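Glycoside hydrolase family 43 (Halothermothrix orenii, PDB 4QQS) hydrolyses glycosidic bonds with alpha-L-arabinofuranosidase activity and probably takes part in the breakdown of xylan. Local coordinates at residues T6-G11 with P304-Q309; V287-L292 with P310-N315; K143-N148 with W191-G196; L21-R26 with V76-N81. All blocks are in the same frame, centred on the assembly; numbering follows the deposited sequence.

Contact 1 of 4, residues T6-G11 with P304-Q309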
loop_
_atom_site.group_PDB
_atom_site.type_symbol
_atom_site.label_atom_id
_atom_site.label_comp_id
_atom_site.label_asym_id
_atom_site.label_seq_id
_atom_site.Cartn_x
_atom_site.Cartn_y
_atom_site.Cartn_z
ATOM N N THR A 6 1.604 -19.303 10.241
ATOM C CA THR A 6 2.536 -19.638 9.173
ATOM C C THR A 6 2.076 -18.902 7.932
ATOM O O THR A 6 0.933 -19.057 7.509
ATOM C CB THR A 6 2.570 -21.157 8.888
ATOM O OG1 THR A 6 2.941 -21.868 10.076
ATOM C CG2 THR A 6 3.568 -21.496 7.798
ATOM N N ASN A 7 2.962 -18.095 7.359
ATOM C CA ASN A 7 2.659 -17.432 6.108
ATOM C C ASN A 7 2.559 -18.444 4.981
ATOM O O ASN A 7 3.199 -19.491 5.034
ATOM C CB ASN A 7 3.754 -16.425 5.761
ATOM C CG ASN A 7 3.643 -15.144 6.543
ATOM O OD1 ASN A 7 2.546 -14.606 6.731
ATOM N ND2 ASN A 7 4.784 -14.623 6.974
ATOM N N PRO A 8 1.785 -18.124 3.941
ATOM C CA PRO A 8 0.930 -16.939 3.818
ATOM C C PRO A 8 -0.340 -17.066 4.669
ATOM O O PRO A 8 -1.005 -18.084 4.609
ATOM C CB PRO A 8 0.564 -16.927 2.326
ATOM C CG PRO A 8 1.585 -17.797 1.668
ATOM C CD PRO A 8 1.871 -18.861 2.670
ATOM N N VAL A 9 -0.692 -16.044 5.439
ATOM C CA VAL A 9 -1.827 -16.129 6.350
ATOM C C VAL A 9 -3.156 -15.936 5.629
ATOM O O VAL A 9 -3.307 -15.017 4.816
ATOM C CB VAL A 9 -1.724 -15.143 7.537
ATOM C CG1 VAL A 9 -0.574 -15.526 8.442
ATOM C CG2 VAL A 9 -1.605 -13.706 7.060
ATOM N N GLY A 10 -4.108 -16.815 5.918
ATOM C CA GLY A 10 -5.449 -16.686 5.392
ATOM C C GLY A 10 -5.692 -17.402 4.081
ATOM O O GLY A 10 -6.844 -17.518 3.647
ATOM N N GLY A 11 -4.623 -17.841 3.418
ATOM C CA GLY A 11 -4.755 -18.516 2.146
ATOM C C GLY A 11 -5.417 -17.660 1.087
ATOM O O GLY A 11 -6.148 -18.163 0.233
ATOM N N PRO A 304 11.475 -12.257 5.510
ATOM C CA PRO A 304 10.153 -12.887 5.437
ATOM C C PRO A 304 10.177 -14.319 5.952
ATOM O O PRO A 304 11.147 -15.046 5.719
ATOM C CB PRO A 304 9.861 -12.856 3.943
ATOM C CG PRO A 304 11.217 -13.002 3.315
ATOM C CD PRO A 304 12.140 -12.211 4.197
ATOM N N THR A 305 9.119 -14.725 6.647
ATOM C CA THR A 305 9.053 -16.067 7.210
ATOM C C THR A 305 8.042 -16.938 6.485
ATOM O O THR A 305 7.054 -16.461 5.926
ATOM C CB THR A 305 8.669 -16.062 8.699
ATOM O OG1 THR A 305 7.321 -15.607 8.851
ATOM C CG2 THR A 305 9.610 -15.217 9.513
ATOM N N ARG A 306 8.310 -18.243 6.526
ATOM C CA ARG A 306 7.383 -19.266 6.051
ATOM C C ARG A 306 7.436 -20.485 6.953
ATOM O O ARG A 306 7.358 -21.611 6.481
ATOM C CB ARG A 306 7.745 -19.702 4.636
ATOM C CG ARG A 306 7.372 -18.707 3.605
ATOM C CD ARG A 306 5.903 -18.726 3.384
ATOM N NE ARG A 306 5.596 -19.024 1.991
ATOM C CZ ARG A 306 5.293 -18.114 1.071
ATOM N NH1 ARG A 306 5.246 -16.814 1.374
ATOM N NH2 ARG A 306 5.021 -18.504 -0.164
ATOM N N SER A 307 7.597 -20.250 8.243
ATOM C CA SER A 307 7.605 -21.299 9.249
ATOM C C SER A 307 6.804 -20.768 10.425
ATOM O O SER A 307 6.556 -19.574 10.502
ATOM C CB SER A 307 9.032 -21.609 9.680
ATOM O OG SER A 307 9.675 -20.452 10.181
ATOM N N PRO A 308 6.393 -21.644 11.345
ATOM C CA PRO A 308 5.544 -21.183 12.448
ATOM C C PRO A 308 6.180 -20.084 13.308
ATOM O O PRO A 308 7.317 -20.238 13.770
ATOM C CB PRO A 308 5.329 -22.455 13.269
ATOM C CG PRO A 308 5.471 -23.552 12.279
ATOM C CD PRO A 308 6.548 -23.109 11.350
ATOM N N GLN A 309 5.431 -19.007 13.521
ATOM C CA GLN A 309 5.877 -17.864 14.308
ATOM C C GLN A 309 4.896 -17.644 15.441
ATOM O O GLN A 309 3.721 -17.958 15.295
ATOM C CB GLN A 309 5.888 -16.594 13.458
ATOM C CG GLN A 309 6.737 -16.670 12.220
ATOM C CD GLN A 309 8.198 -16.849 12.517
ATOM O OE1 GLN A 309 8.792 -16.091 13.287
ATOM N NE2 GLN A 309 8.799 -17.863 11.905
HETATM O O HOH W 1 5.572 -17.761 8.605
#
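A direct hydrogen bond between these two loops comes from the Asn7 carboxamide, whose ND2 donates to Thr305 O at 3.1 Å. The N-H points well at its target (160°) and the acceptor lies in the amide plane, although ND2 stands above the carbonyl plane of Thr305. The same nitrogen also bonds to Ile289 O, its stronger partner, so two backbone carbonyls fix the way the amide is turned. Arg306 approaches next. It leaves its backbone heading away from 6-11, then bends at chi2 (-75°), which brings CD within 3.3 Å of Asn7 O, and the further turn at chi3 carries the guanidinium to Pro8. One face of the guanidinium lies against that proline, whose CG stands over the centre of the face, 3.8 Å from Arg306 CZ. Farther along, Thr6 OG1 rests beside Pro308 CA at 3.6 Å.

Water 1 knits the backbones together where they do not pair directly: it accepts from Asn7 N at 2.9 Å and donates to Thr305 OG1 and to Ser307 O. Gln309 NE2 also donates to that Ser307 oxygen. In the second shell, Asp290 OD1 holds the Thr305 hydroxyl in place. The two chain ends thus meet upon the last blade of the propeller, where Asn7 packs on Asn288 and Asp290 of strand 285-295 and on Tyr272 of strand 268-275.

Contact 2 of 4, residues V287-L292 with P310-N315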
loop_
_atom_site.group_PDB
_atom_site.type_symbol
_atom_site.label_atom_id
_atom_site.label_comp_id
_atom_site.label_asym_id
_atom_site.label_seq_id
_atom_site.Cartn_x
_atom_site.Cartn_y
_atom_site.Cartn_z
ATOM N N VAL A 287 -1.180 -13.015 0.708
ATOM C CA VAL A 287 -1.005 -12.156 1.863
ATOM C C VAL A 287 -0.108 -12.790 2.923
ATOM O O VAL A 287 -0.227 -13.985 3.219
ATOM C CB VAL A 287 -2.391 -11.843 2.481
ATOM C CG1 VAL A 287 -2.259 -10.977 3.719
ATOM C CG2 VAL A 287 -3.301 -11.159 1.465
ATOM N N ASN A 288 0.756 -11.968 3.517
ATOM C CA ASN A 288 1.709 -12.379 4.546
ATOM C C ASN A 288 1.795 -11.310 5.611
ATOM O O ASN A 288 1.541 -10.132 5.340
ATOM C CB ASN A 288 3.109 -12.549 3.970
ATOM C CG ASN A 288 3.140 -13.477 2.791
ATOM O OD1 ASN A 288 3.279 -14.688 2.935
ATOM N ND2 ASN A 288 2.936 -12.927 1.616
ATOM N N ILE A 289 2.192 -11.713 6.815
ATOM C CA ILE A 289 2.504 -10.772 7.883
ATOM C C ILE A 289 3.852 -11.111 8.493
ATOM O O ILE A 289 4.284 -12.271 8.484
ATOM C CB ILE A 289 1.416 -10.740 8.989
ATOM C CG1 ILE A 289 1.390 -12.043 9.798
ATOM C CG2 ILE A 289 0.048 -10.415 8.374
ATOM C CD1 ILE A 289 0.375 -12.026 10.910
ATOM N N ASP A 290 4.532 -10.112 9.043
ATOM C CA ASP A 290 5.720 -10.377 9.843
ATOM C C ASP A 290 5.989 -9.192 10.761
ATOM O O ASP A 290 5.485 -8.090 10.553
ATOM C CB ASP A 290 6.953 -10.694 8.963
ATOM C CG ASP A 290 7.096 -12.179 8.617
ATOM O OD1 ASP A 290 6.977 -13.034 9.529
ATOM O OD2 ASP A 290 7.388 -12.483 7.428
ATOM N N ARG A 291 6.787 -9.432 11.795
ATOM C CA ARG A 291 7.068 -8.419 12.797
ATOM C C ARG A 291 7.970 -7.320 12.257
ATOM O O ARG A 291 8.958 -7.595 11.590
ATOM C CB ARG A 291 7.683 -9.069 14.037
ATOM C CG ARG A 291 6.646 -9.847 14.827
ATOM C CD ARG A 291 7.226 -10.569 16.063
ATOM N NE ARG A 291 6.113 -10.959 16.933
ATOM C CZ ARG A 291 5.376 -12.058 16.809
ATOM N NH1 ARG A 291 5.686 -13.008 15.939
ATOM N NH2 ARG A 291 4.325 -12.217 17.596
ATOM N N LEU A 292 7.590 -6.087 12.584
ATOM C CA LEU A 292 8.265 -4.867 12.170
ATOM C C LEU A 292 8.676 -4.129 13.439
ATOM O O LEU A 292 7.878 -4.024 14.369
ATOM C CB LEU A 292 7.271 -4.009 11.387
ATOM C CG LEU A 292 7.788 -2.711 10.795
ATOM C CD1 LEU A 292 8.711 -3.007 9.626
ATOM C CD2 LEU A 292 6.636 -1.851 10.335
ATOM N N PRO A 310 5.361 -17.059 16.558
ATOM C CA PRO A 310 4.421 -16.702 17.623
ATOM C C PRO A 310 3.309 -15.805 17.095
ATOM O O PRO A 310 3.554 -14.877 16.319
ATOM C CB PRO A 310 5.295 -15.953 18.634
ATOM C CG PRO A 310 6.665 -16.486 18.404
ATOM C CD PRO A 310 6.745 -16.714 16.921
ATOM N N GLY A 311 2.081 -16.100 17.497
ATOM C CA GLY A 311 0.940 -15.329 17.049
ATOM C C GLY A 311 1.065 -13.857 17.409
ATOM O O GLY A 311 1.716 -13.521 18.391
ATOM N N PRO A 312 0.455 -12.966 16.613
ATOM C CA PRO A 312 0.451 -11.551 16.988
ATOM C C PRO A 312 -0.030 -11.374 18.427
ATOM O O PRO A 312 -1.038 -11.964 18.809
ATOM C CB PRO A 312 -0.520 -10.935 15.971
ATOM C CG PRO A 312 -0.370 -11.805 14.764
ATOM C CD PRO A 312 -0.224 -13.197 15.323
ATOM N N ARG A 313 0.707 -10.606 19.223
ATOM C CA ARG A 313 0.461 -10.558 20.661
ATOM C C ARG A 313 -0.947 -10.085 20.977
ATOM O O ARG A 313 -1.442 -9.102 20.432
ATOM C CB ARG A 313 1.503 -9.686 21.370
ATOM C CG ARG A 313 2.876 -10.371 21.518
ATOM C CD ARG A 313 3.969 -9.415 22.007
ATOM N NE ARG A 313 3.418 -8.634 23.093
ATOM C CZ ARG A 313 3.341 -9.005 24.356
ATOM N NH1 ARG A 313 3.965 -10.091 24.788
ATOM N NH2 ARG A 313 2.678 -8.229 25.191
ATOM N N SER A 314 -1.548 -10.804 21.920
ATOM C CA SER A 314 -2.923 -10.587 22.333
ATOM C C SER A 314 -3.036 -10.816 23.827
ATOM O O SER A 314 -2.247 -11.555 24.423
ATOM C CB SER A 314 -3.853 -11.563 21.610
ATOM O OG SER A 314 -3.661 -12.896 22.045
ATOM N N ASN A 315 -4.031 -10.184 24.431
ATOM C CA ASN A 315 -4.312 -10.409 25.842
ATOM C C ASN A 315 -5.120 -11.684 26.032
ATOM O O ASN A 315 -5.595 -12.270 25.057
ATOM C CB ASN A 315 -5.049 -9.207 26.425
ATOM C CG ASN A 315 -4.144 -8.009 26.596
ATOM O OD1 ASN A 315 -3.030 -8.132 27.111
ATOM N ND2 ASN A 315 -4.604 -6.846 26.149
ATOM O OXT ASN A 315 -5.301 -12.166 27.151
#
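Hydrogen bonds from a single guanidinium do most of the work. Arg291 reaches out from strand 285-295 with its chain extended from CG to NE and takes hold of Pro310 O end-on, using both terminal nitrogens on the one oxygen. NH1 lies 2.9 Å from Pro310 O, in the carbonyl plane and on a lone pair, with an N-H angle of 152°. NH2 sits 3.0 Å from Pro310 O but stands above that plane, and it adds a weak bond to Gly311 O. Both bonds to Pro310 O stay in the guanidinium plane, so the flat group meets the tail with its edge.

Glu267 serves both segments: its OE1 forms a salt bridge with Arg291 NE, while its OE2 accepts from the backbone Arg313 N. Arg313 also bonds through NE to Ser266 OG and forms a salt bridge to Asp264. An alanine in place of Arg291 would probably loosen residues 310-311 from the strand and leave Glu267 without its salt-bridge partner here.

Apolar contact is slighter. Ile289 CD1 touches Pro312 CG at 3.9 Å, the two side chains crossing at about a right angle, and Phe269 packs against both. The arrangement is that of an irregular C-terminal tail drawn across a propeller blade, its direction 78° from that of the strand, and fastened to this strand mainly through the carbonyls of Pro310 and Gly311.

Contact 3 of 4, residues K143-N148 with W191-G196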
loop_
_atom_site.group_PDB
_atom_site.type_symbol
_atom_site.label_atom_id
_atom_site.label_comp_id
_atom_site.label_asym_id
_atom_site.label_seq_id
_atom_site.Cartn_x
_atom_site.Cartn_y
_atom_site.Cartn_z
ATOM N N LYS A 143 3.172 8.829 -9.533
ATOM C CA LYS A 143 3.089 9.254 -10.930
ATOM C C LYS A 143 3.650 8.091 -11.735
ATOM O O LYS A 143 4.837 7.831 -11.718
ATOM C CB LYS A 143 3.890 10.545 -11.124
ATOM C CG LYS A 143 3.708 11.226 -12.468
ATOM C CD LYS A 143 4.522 12.532 -12.548
ATOM C CE LYS A 143 4.135 13.357 -13.756
ATOM N NZ LYS A 143 5.012 14.509 -13.999
ATOM N N ASP A 144 2.730 7.333 -12.342
ATOM C CA ASP A 144 3.028 5.998 -12.831
ATOM C C ASP A 144 3.874 5.972 -14.100
ATOM O O ASP A 144 3.671 6.757 -15.031
ATOM C CB ASP A 144 1.713 5.259 -13.073
ATOM C CG ASP A 144 1.913 3.801 -13.436
ATOM O OD1 ASP A 144 2.280 3.011 -12.543
ATOM O OD2 ASP A 144 1.684 3.462 -14.618
ATOM N N CYS A 145 4.809 5.026 -14.132
ATOM C CA CYS A 145 5.703 4.795 -15.264
ATOM C C CYS A 145 5.018 4.683 -16.622
ATOM O O CYS A 145 5.644 5.022 -17.622
ATOM C CB CYS A 145 6.528 3.535 -15.004
ATOM S SG CYS A 145 5.558 2.052 -14.783
ATOM N N SER A 146 3.764 4.231 -16.670
ATOM C CA SER A 146 3.075 4.063 -17.942
ATOM C C SER A 146 3.086 5.339 -18.759
ATOM O O SER A 146 3.153 5.259 -19.976
ATOM C CB SER A 146 1.631 3.600 -17.724
ATOM O OG SER A 146 0.895 4.508 -16.929
ATOM N N GLU A 147 3.009 6.496 -18.107
ATOM C CA GLU A 147 2.950 7.775 -18.800
ATOM C C GLU A 147 3.974 8.773 -18.275
ATOM O O GLU A 147 3.846 9.969 -18.495
ATOM C CB GLU A 147 1.543 8.380 -18.702
ATOM C CG GLU A 147 0.448 7.483 -19.222
ATOM C CD GLU A 147 -0.858 8.220 -19.393
ATOM O OE1 GLU A 147 -1.778 8.059 -18.576
ATOM O OE2 GLU A 147 -0.982 8.984 -20.364
ATOM N N ASN A 148 5.008 8.289 -17.604
ATOM C CA ASN A 148 6.029 9.154 -17.005
ATOM C C ASN A 148 7.384 8.713 -17.513
ATOM O O ASN A 148 7.899 7.691 -17.080
ATOM C CB ASN A 148 5.943 9.038 -15.480
ATOM C CG ASN A 148 6.633 10.163 -14.750
ATOM O OD1 ASN A 148 6.765 11.282 -15.261
ATOM N ND2 ASN A 148 7.004 9.902 -13.514
ATOM N N TRP A 191 12.615 0.393 -17.390
ATOM C CA TRP A 191 11.442 0.659 -16.569
ATOM C C TRP A 191 11.912 0.575 -15.129
ATOM O O TRP A 191 12.613 -0.383 -14.763
ATOM C CB TRP A 191 10.357 -0.394 -16.842
ATOM C CG TRP A 191 9.717 -0.233 -18.182
ATOM C CD1 TRP A 191 10.264 -0.531 -19.395
ATOM C CD2 TRP A 191 8.406 0.281 -18.446
ATOM N NE1 TRP A 191 9.383 -0.216 -20.397
ATOM C CE2 TRP A 191 8.234 0.287 -19.845
ATOM C CE3 TRP A 191 7.365 0.740 -17.640
ATOM C CZ2 TRP A 191 7.061 0.747 -20.454
ATOM C CZ3 TRP A 191 6.208 1.189 -18.245
ATOM C CH2 TRP A 191 6.069 1.198 -19.632
ATOM N N GLN A 192 11.515 1.546 -14.309
ATOM C CA GLN A 192 11.972 1.634 -12.919
ATOM C C GLN A 192 10.830 2.089 -12.035
ATOM O O GLN A 192 10.024 2.937 -12.432
ATOM C CB GLN A 192 13.132 2.625 -12.791
ATOM C CG GLN A 192 14.326 2.277 -13.665
ATOM C CD GLN A 192 15.468 3.236 -13.519
ATOM O OE1 GLN A 192 15.556 3.967 -12.535
ATOM N NE2 GLN A 192 16.383 3.201 -14.482
ATOM N N TRP A 193 10.759 1.531 -10.830
ATOM C CA TRP A 193 9.652 1.804 -9.927
ATOM C C TRP A 193 10.057 2.155 -8.510
ATOM O O TRP A 193 10.856 1.450 -7.893
ATOM C CB TRP A 193 8.752 0.568 -9.787
ATOM C CG TRP A 193 8.111 0.074 -11.026
ATOM C CD1 TRP A 193 6.858 0.331 -11.462
ATOM C CD2 TRP A 193 8.697 -0.831 -11.986
ATOM N NE1 TRP A 193 6.623 -0.360 -12.627
ATOM C CE2 TRP A 193 7.743 -1.072 -12.974
ATOM C CE3 TRP A 193 9.949 -1.463 -12.085
ATOM C CZ2 TRP A 193 7.999 -1.906 -14.069
ATOM C CZ3 TRP A 193 10.198 -2.292 -13.150
ATOM C CH2 TRP A 193 9.234 -2.497 -14.133
ATOM N N ASN A 194 9.433 3.209 -7.986
ATOM C CA ASN A 194 9.185 3.339 -6.551
ATOM C C ASN A 194 7.670 3.479 -6.429
ATOM O O ASN A 194 7.080 4.406 -7.011
ATOM C CB ASN A 194 9.833 4.579 -5.918
ATOM C CG ASN A 194 11.342 4.488 -5.656
ATOM O OD1 ASN A 194 11.914 5.475 -5.200
ATOM N ND2 ASN A 194 11.980 3.352 -5.914
ATOM N N GLU A 195 7.041 2.566 -5.696
ATOM C CA GLU A 195 5.588 2.583 -5.607
ATOM C C GLU A 195 5.142 2.070 -4.247
ATOM O O GLU A 195 5.952 1.772 -3.380
ATOM C CB GLU A 195 4.948 1.833 -6.784
ATOM C CG GLU A 195 5.264 0.354 -6.799
ATOM C CD GLU A 195 4.725 -0.394 -8.028
ATOM O OE1 GLU A 195 4.114 0.221 -8.923
ATOM O OE2 GLU A 195 4.905 -1.630 -8.086
ATOM N N GLY A 196 3.839 2.025 -4.036
ATOM C CA GLY A 196 3.328 1.523 -2.778
ATOM C C GLY A 196 3.806 2.202 -1.504
ATOM O O GLY A 196 4.155 1.520 -0.535
HETATM O O HOH W 2 3.898 2.499 -10.353
HETATM O O HOH W 3 3.374 0.336 -13.145
#
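Asp144 comes just after strand 137-143, its CG anti to the backbone N (chi1 -173°), and its two oxygens have separate tasks. OD1 faces strand 191-202 and receives two waters. Water 2 lies 2.8 Å from Asp144 OD1 and donates also to Glu195 OE1 at 2.7 Å; water 3 donates to OD1 and takes a weak bond from Trp193 NE1. Glu195 is the predicted proton donor of this family 43 five-bladed propeller, and its OE1 lies 4.9 Å from Asp144 OD1, so the nearby carboxylate may help to raise its pKa. Asp126, predicted to tune that pKa, accepts from Gly196 N, while Tyr220 OH bonds to Glu195 OE2.

At Cys145, SG lies between the backbone N and the carbonyl carbon and reaches two indoles. It meets Trp191 at the edge of the six-membered ring, 3.6 Å from Trp191 CE3 and 85° off the ring normal. Toward Trp193 the approach is oblique, with SG 3.4 Å from Trp193 NE1. The Trp191 ring is stacked with His154 as well.

Ser146 turns back on Asp144: its OG donates to Asp144 OD2 at 2.7 Å, on the anti lone pair, and its N donates to the same OD2 from above the carboxylate plane, making an Asx turn. Next in line, Glu147 OE1 bonds to Ser123 OG and His95 ND1.

Contact 4 of 4, residues L21-R26 with V76-N81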
loop_
_atom_site.group_PDB
_atom_site.type_symbol
_atom_site.label_atom_id
_atom_site.label_comp_id
_atom_site.label_asym_id
_atom_site.label_seq_id
_atom_site.Cartn_x
_atom_site.Cartn_y
_atom_site.Cartn_z
ATOM N N LEU A 21 -6.523 -2.216 7.938
ATOM C CA LEU A 21 -6.921 -1.250 8.950
ATOM C C LEU A 21 -7.459 -1.980 10.168
ATOM O O LEU A 21 -8.301 -2.859 10.068
ATOM C CB LEU A 21 -7.998 -0.312 8.417
ATOM C CG LEU A 21 -8.409 0.786 9.405
ATOM C CD1 LEU A 21 -7.230 1.708 9.775
ATOM C CD2 LEU A 21 -9.555 1.588 8.840
ATOM N N LYS A 22 -6.943 -1.614 11.331
ATOM C CA LYS A 22 -7.501 -2.062 12.607
ATOM C C LYS A 22 -8.524 -1.050 13.094
ATOM O O LYS A 22 -8.230 0.139 13.145
ATOM C CB LYS A 22 -6.394 -2.224 13.647
ATOM C CG LYS A 22 -6.886 -2.880 14.928
ATOM C CD LYS A 22 -5.807 -3.014 15.966
ATOM C CE LYS A 22 -6.343 -3.711 17.191
ATOM N NZ LYS A 22 -5.323 -3.823 18.272
ATOM N N HIS A 23 -9.725 -1.526 13.425
ATOM C CA HIS A 23 -10.772 -0.664 13.958
ATOM C C HIS A 23 -11.611 -1.449 14.960
ATOM O O HIS A 23 -12.135 -2.507 14.632
ATOM C CB HIS A 23 -11.686 -0.128 12.850
ATOM C CG HIS A 23 -12.568 0.987 13.312
ATOM N ND1 HIS A 23 -13.919 0.840 13.551
ATOM C CD2 HIS A 23 -12.271 2.273 13.613
ATOM C CE1 HIS A 23 -14.417 1.995 13.956
ATOM N NE2 HIS A 23 -13.437 2.879 14.006
ATOM N N GLU A 24 -11.745 -0.920 16.177
ATOM C CA GLU A 24 -12.591 -1.514 17.218
ATOM C C GLU A 24 -12.349 -3.018 17.359
ATOM O O GLU A 24 -13.264 -3.828 17.335
ATOM C CB GLU A 24 -14.069 -1.160 16.983
ATOM C CG GLU A 24 -14.294 0.353 17.101
ATOM C CD GLU A 24 -15.744 0.794 17.061
ATOM O OE1 GLU A 24 -16.599 0.031 16.560
ATOM O OE2 GLU A 24 -16.019 1.927 17.519
ATOM N N SER A 25 -11.075 -3.368 17.472
ATOM C CA SER A 25 -10.626 -4.733 17.791
ATOM C C SER A 25 -10.823 -5.738 16.651
ATOM O O SER A 25 -10.729 -6.954 16.854
ATOM C CB SER A 25 -11.278 -5.248 19.081
ATOM O OG SER A 25 -10.968 -4.404 20.174
ATOM N N ARG A 26 -11.071 -5.227 15.454
ATOM C CA ARG A 26 -11.174 -6.061 14.274
ATOM C C ARG A 26 -10.221 -5.506 13.221
ATOM O O ARG A 26 -9.910 -4.314 13.211
ATOM C CB ARG A 26 -12.604 -6.060 13.734
ATOM C CG ARG A 26 -13.678 -6.413 14.741
ATOM C CD ARG A 26 -13.533 -7.808 15.264
ATOM N NE ARG A 26 -13.527 -8.811 14.207
ATOM C CZ ARG A 26 -13.670 -10.118 14.415
ATOM N NH1 ARG A 26 -13.851 -10.595 15.647
ATOM N NH2 ARG A 26 -13.637 -10.949 13.379
ATOM N N VAL A 76 -7.817 2.339 3.234
ATOM C CA VAL A 76 -8.925 2.839 4.028
ATOM C C VAL A 76 -8.446 3.412 5.360
ATOM O O VAL A 76 -7.740 2.737 6.105
ATOM C CB VAL A 76 -9.943 1.710 4.282
ATOM C CG1 VAL A 76 -11.100 2.201 5.127
ATOM C CG2 VAL A 76 -10.456 1.150 2.960
ATOM N N ILE A 77 -8.840 4.654 5.640
ATOM C CA ILE A 77 -8.569 5.292 6.926
ATOM C C ILE A 77 -9.871 5.591 7.657
ATOM O O ILE A 77 -10.923 5.700 7.042
ATOM C CB ILE A 77 -7.750 6.605 6.781
ATOM C CG1 ILE A 77 -8.518 7.679 6.007
ATOM C CG2 ILE A 77 -6.415 6.303 6.116
ATOM C CD1 ILE A 77 -7.836 9.036 5.982
ATOM N N PHE A 78 -9.779 5.694 8.977
ATOM C CA PHE A 78 -10.880 6.167 9.804
ATOM C C PHE A 78 -10.567 7.608 10.194
ATOM O O PHE A 78 -9.597 7.858 10.911
ATOM C CB PHE A 78 -11.033 5.281 11.031
ATOM C CG PHE A 78 -12.199 5.646 11.892
ATOM C CD1 PHE A 78 -13.487 5.395 11.469
ATOM C CD2 PHE A 78 -12.008 6.236 13.131
ATOM C CE1 PHE A 78 -14.558 5.726 12.265
ATOM C CE2 PHE A 78 -13.082 6.567 13.924
ATOM C CZ PHE A 78 -14.352 6.311 13.484
ATOM N N TYR A 79 -11.367 8.546 9.684
ATOM C CA TYR A 79 -11.067 9.985 9.755
ATOM C C TYR A 79 -12.380 10.704 9.842
ATOM O O TYR A 79 -13.288 10.381 9.095
ATOM C CB TYR A 79 -10.317 10.422 8.484
ATOM C CG TYR A 79 -9.955 11.899 8.356
ATOM C CD1 TYR A 79 -8.883 12.435 9.060
ATOM C CD2 TYR A 79 -10.651 12.737 7.493
ATOM C CE1 TYR A 79 -8.526 13.762 8.919
ATOM C CE2 TYR A 79 -10.300 14.075 7.359
ATOM C CZ TYR A 79 -9.235 14.580 8.074
ATOM O OH TYR A 79 -8.854 15.899 7.943
ATOM N N ASN A 80 -12.486 11.661 10.762
ATOM C CA ASN A 80 -13.726 12.391 10.989
ATOM C C ASN A 80 -14.904 11.431 11.165
ATOM O O ASN A 80 -15.985 11.618 10.600
ATOM C CB ASN A 80 -13.970 13.379 9.854
ATOM C CG ASN A 80 -13.032 14.586 9.906
ATOM O OD1 ASN A 80 -12.360 14.842 10.909
ATOM N ND2 ASN A 80 -12.998 15.342 8.818
ATOM N N ASN A 81 -14.667 10.404 11.968
ATOM C CA ASN A 81 -15.701 9.474 12.395
ATOM C C ASN A 81 -16.356 8.715 11.244
ATOM O O ASN A 81 -17.494 8.280 11.369
ATOM C CB ASN A 81 -16.761 10.185 13.242
ATOM C CG ASN A 81 -17.424 9.255 14.227
ATOM O OD1 ASN A 81 -16.802 8.308 14.715
ATOM N ND2 ASN A 81 -18.691 9.518 14.531
#
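Strands 21-23 and 76-79 run in roughly the same direction, 35° apart, and their axes come no closer than 7.9 Å, with no hydrogen bond between the two segments. They belong to the first strands of two successive four-stranded blades of the five-bladed propeller, so between these two segments the seam is bridged through side chains, one of them resting on a backbone carbonyl.

Toward the surface end, His23 and Phe78 meet edge-to-face. Both have CG anti to the backbone N, which sends the rings at each other from facing strands. The imidazole puts NE2 over the centre of the Phe78 face, 3.5 Å from Phe78 CE1. The ring centroids are 4.3 Å apart and the planes make 50°, so the approach is tilted rather than a strict T. Phe83, from strand 82-90, meets both rings and makes the pair a cluster of three. An alanine in place of Phe78 would probably leave the His23 edge without the face it rests on and weaken the join between the blades here.

Two residues earlier, Leu21 points into the same seam. Its CD2 lies 3.5 Å from Val76 O, an oxygen that also bonds to Tyr19 OH, and the methyl touches Val76 CG1 at 4.1 Å.

Beyond His23 the chain reverses in a type I' beta turn that ends at Arg26: His23 N donates to Arg26 O, and Arg26 N returns a bond to His23 O at 3.0 Å. Within that turn, Glu24 CG sits over one face of the His23 imidazole, offset toward its rim.

Contacts 1 and 2 share one blade: residues 304-309 and 310-315 follow each other along the C-terminal tail, and the two contacts touch through side chains of Asn7 and Thr305 on strand 285-295. Both are partly buried, peripheral and polar, joining loops to each other or to a strand through backbone carbonyls. Contact 4, a surface contact about 19 Å from contact 2 between centres, instead joins two neighbouring blades by aromatic and aliphatic side chains. Contact 3 is partly buried, lies nearest the chain's centre and alone holds a predicted catalytic residue; there waters, carboxylates and a sulfur between indoles replace direct bonds across the segments.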